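Local structure of CurF (Lyngbya majuscula, 2Q35) at residues Phe132-Thr138 and Glu222-His226. The protein probably decarboxylates a polyketide intermediate during beta-branching, as the crotonase-fold ECH2 domain of CurF in Lyngbya majuscula. The protein carries 1 engineered substitution. Coordinates in Å, arbitrary orientation, origin at the centre of the assembly. Residues are numbered along the deposited sequence.
Sequences FTPVGAT and ELEIH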
ATOM      1  N   PHE A 132      10.356   1.923 -24.839  1.00 13.86           N
ATOM      2  CA  PHE A 132      11.522   2.148 -23.957  1.00 13.35           C
ATOM      3  C   PHE A 132      11.082   2.343 -22.509  1.00 12.57           C
ATOM      4  O   PHE A 132       9.885   2.473 -22.213  1.00 14.66           O
ATOM      5  CB  PHE A 132      12.406   3.308 -24.446  1.00 12.95           C
ATOM      6  CG  PHE A 132      11.667   4.598 -24.653  1.00 11.62           C
ATOM      7  CD1 PHE A 132      11.265   5.364 -23.574  1.00 15.51           C
ATOM      8  CD2 PHE A 132      11.370   5.044 -25.938  1.00 20.66           C
ATOM      9  CE1 PHE A 132      10.571   6.560 -23.761  1.00 19.43           C
ATOM     10  CE2 PHE A 132      10.670   6.243 -26.128  1.00 16.96           C
ATOM     11  CZ  PHE A 132      10.282   6.991 -25.052  1.00 19.10           C
ATOM     12  N   THR A 133      12.045   2.287 -21.596  1.00 11.37           N
ATOM     13  CA  THR A 133      11.737   2.290 -20.155  1.00 11.52           C
ATOM     14  C   THR A 133      11.576   3.718 -19.616  1.00 12.83           C
ATOM     15  O   THR A 133      11.999   4.679 -20.271  1.00 12.69           O
ATOM     16  CB  THR A 133      12.833   1.550 -19.367  1.00 13.19           C
ATOM     17  OG1 THR A 133      14.096   2.148 -19.678  1.00 12.50           O
ATOM     18  CG2 THR A 133      12.891   0.072 -19.784  1.00 10.28           C
ATOM     19  N   PRO A 134      10.912   3.876 -18.456  1.00 13.61           N
ATOM     20  CA  PRO A 134      10.584   5.222 -17.928  1.00 12.98           C
ATOM     21  C   PRO A 134      11.771   6.089 -17.503  1.00 13.72           C
ATOM     22  O   PRO A 134      12.904   5.607 -17.376  1.00 13.72           O
ATOM     23  CB  PRO A 134       9.712   4.922 -16.690  1.00 13.85           C
ATOM     24  CG  PRO A 134       9.196   3.534 -16.924  1.00 14.14           C
ATOM     25  CD  PRO A 134      10.297   2.796 -17.649  1.00 14.48           C
ATOM     26  N   VAL A 135      11.486   7.376 -17.332  1.00 14.48           N
ATOM     27  CA  VAL A 135      12.361   8.340 -16.672  1.00 14.09           C
ATOM     28  C   VAL A 135      11.556   9.105 -15.630  1.00 14.82           C
ATOM     29  O   VAL A 135      10.314   9.072 -15.622  1.00 15.61           O
ATOM     30  CB  VAL A 135      13.005   9.351 -17.676  1.00 14.14           C
ATOM     31  CG1 VAL A 135      13.935   8.626 -18.597  1.00 14.39           C
ATOM     32  CG2 VAL A 135      11.922  10.061 -18.490  1.00 16.89           C
ATOM     33  N   GLY A 136      12.243   9.774 -14.722  1.00 13.81           N
ATOM     34  CA  GLY A 136      11.552  10.646 -13.772  1.00 15.61           C
ATOM     35  C   GLY A 136      11.214  10.015 -12.437  1.00 16.42           C
ATOM     36  O   GLY A 136      10.455  10.604 -11.653  1.00 17.80           O
ATOM     37  N   ALA A 137      11.850   8.874 -12.130  1.00 15.53           N
ATOM     38  CA  ALA A 137      11.520   8.086 -10.936  1.00 15.11           C
ATOM     39  C   ALA A 137      10.068   7.634 -11.024  1.00 15.76           C
ATOM     40  O   ALA A 137       9.305   7.693 -10.038  1.00 16.89           O
ATOM     41  CB  ALA A 137      11.773   8.880  -9.626  1.00 16.67           C
ATOM     42  N   THR A 138       9.691   7.190 -12.217  1.00 15.07           N
ATOM     43  CA  THR A 138       8.322   6.702 -12.472  1.00 16.80           C
ATOM     44  C   THR A 138       7.938   5.555 -11.547  1.00 17.61           C
ATOM     45  O   THR A 138       6.833   5.551 -10.968  1.00 17.76           O
ATOM     46  CB  THR A 138       8.154   6.268 -13.951  1.00 17.31           C
ATOM     47  OG1 THR A 138       8.192   7.430 -14.778  1.00 15.94           O
ATOM     48  CG2 THR A 138       6.814   5.572 -14.183  1.00 20.15           C
ATOM     49  N   GLU A 222      16.799   5.061 -13.347  1.00 15.38           N
ATOM     50  CA  GLU A 222      15.896   5.075 -14.490  1.00 15.31           C
ATOM     51  C   GLU A 222      16.575   5.711 -15.706  1.00 15.67           C
ATOM     52  O   GLU A 222      16.474   5.185 -16.823  1.00 16.82           O
ATOM     53  CB  GLU A 222      14.575   5.780 -14.144  1.00 15.47           C
ATOM     54  CG  GLU A 222      13.694   4.942 -13.217  1.00 14.19           C
ATOM     55  CD  GLU A 222      12.231   5.370 -13.275  1.00 15.42           C
ATOM     56  OE1 GLU A 222      11.977   6.472 -13.815  1.00 16.23           O
ATOM     57  OE2 GLU A 222      11.384   4.584 -12.792  1.00 15.70           O
ATOM     58  N   LEU A 223      17.302   6.809 -15.505  1.00 16.07           N
ATOM     59  CA  LEU A 223      18.019   7.411 -16.615  1.00 14.97           C
ATOM     60  C   LEU A 223      18.972   6.426 -17.306  1.00 15.40           C
ATOM     61  O   LEU A 223      18.985   6.349 -18.546  1.00 15.54           O
ATOM     62  CB  LEU A 223      18.768   8.679 -16.179  1.00 15.25           C
ATOM     63  CG  LEU A 223      19.281   9.563 -17.315  1.00 20.75           C
ATOM     64  CD1 LEU A 223      18.189   9.902 -18.326  1.00 20.86           C
ATOM     65  CD2 LEU A 223      19.933  10.848 -16.757  1.00 18.27           C
ATOM     66  N   GLU A 224      19.775   5.714 -16.509  1.00 15.35           N
ATOM     67  CA  GLU A 224      20.766   4.752 -17.029  1.00 17.11           C
ATOM     68  C   GLU A 224      20.144   3.655 -17.896  1.00 17.12           C
ATOM     69  O   GLU A 224      20.671   3.337 -18.967  1.00 17.30           O
ATOM     70  CB  GLU A 224      21.629   4.167 -15.892  1.00 18.24           C
ATOM     71  CG  GLU A 224      22.933   4.982 -15.662  1.00 24.54           C
ATOM     72  CD  GLU A 224      23.509   4.934 -14.229  1.00 24.11           C
ATOM     73  OE1 GLU A 224      23.268   3.939 -13.492  1.00 35.63           O
ATOM     74  OE2 GLU A 224      24.222   5.911 -13.851  1.00 26.03           O
ATOM     75  N   ILE A 225      19.006   3.114 -17.444  1.00 15.54           N
ATOM     76  CA  ILE A 225      18.342   2.008 -18.154  1.00 15.60           C
ATOM     77  C   ILE A 225      17.658   2.598 -19.386  1.00 16.34           C
ATOM     78  O   ILE A 225      17.659   2.002 -20.477  1.00 16.41           O
ATOM     79  CB  ILE A 225      17.302   1.304 -17.225  1.00 15.54           C
ATOM     80  CG1 ILE A 225      18.007   0.698 -16.008  1.00 18.48           C
ATOM     81  CG2 ILE A 225      16.491   0.230 -17.989  1.00 15.29           C
ATOM     82  CD1 ILE A 225      17.076   0.463 -14.819  1.00 17.52           C
ATOM     83  N   HIS A 226      17.086   3.787 -19.212  1.00 15.76           N
ATOM     84  CA  HIS A 226      16.441   4.473 -20.317  1.00 16.58           C
ATOM     85  C   HIS A 226      17.397   4.720 -21.459  1.00 16.71           C
ATOM     86  O   HIS A 226      17.057   4.514 -22.617  1.00 17.00           O
ATOM     87  CB  HIS A 226      15.807   5.780 -19.853  1.00 17.27           C
ATOM     88  CG  HIS A 226      15.264   6.610 -20.970  1.00 15.11           C
ATOM     89  ND1 HIS A 226      13.975   6.471 -21.441  1.00 18.40           N
ATOM     90  CD2 HIS A 226      15.826   7.611 -21.690  1.00 19.54           C
ATOM     91  CE1 HIS A 226      13.776   7.331 -22.426  1.00 19.92           C
ATOM     92  NE2 HIS A 226      14.882   8.033 -22.597  1.00 20.64           N
TER
HETATM   93  O   HOH W   1      14.365   3.453 -17.210  1.00 20.92           O
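Two side chains from one flank of helix 197-230, Glu222 and His226, a turn apart, grip the loop Phe132-Thr138 near its two ends. Glu222 reaches the start of helix 138-146: its OE1 accepts a hydrogen bond from Thr138 N (2.9 Å) and lies 2.9 Å from Ala137 N, while its OE2 accepts one from Ser139 N. The carboxylate thus meets amides of the first turn, which have no carbonyl partners within the helix, just after the N-cap residue Ala137. Thr138 OG1 donates a hydrogen bond to Val135 O (2.8 Å), spanning Gly136. At the other end, His226 ND1 donates a nearly straight hydrogen bond to Thr133 O (2.9 Å), and NE2 is hydrogen-bonded to Lys72 NZ. Val135 CG1 sits over one face of the imidazole, 3.6 Å from its centroid, a CH-pi contact; the ring's edge points at the face of Phe132 in an offset edge-to-face pair. A water accepts from Thr133 OG1 (2.8 Å) and donates to Pro134 O (2.6 Å) and Glu222 O (2.8 Å). Thr133 OG1 is also hydrogen-bonded to Thr229 OG1. The contact ties the linker between helices 127-130 and 138-146 to the long helix 197-230, with Phe127 packing against the loop and Leu203 and His206 of a second subunit alongside.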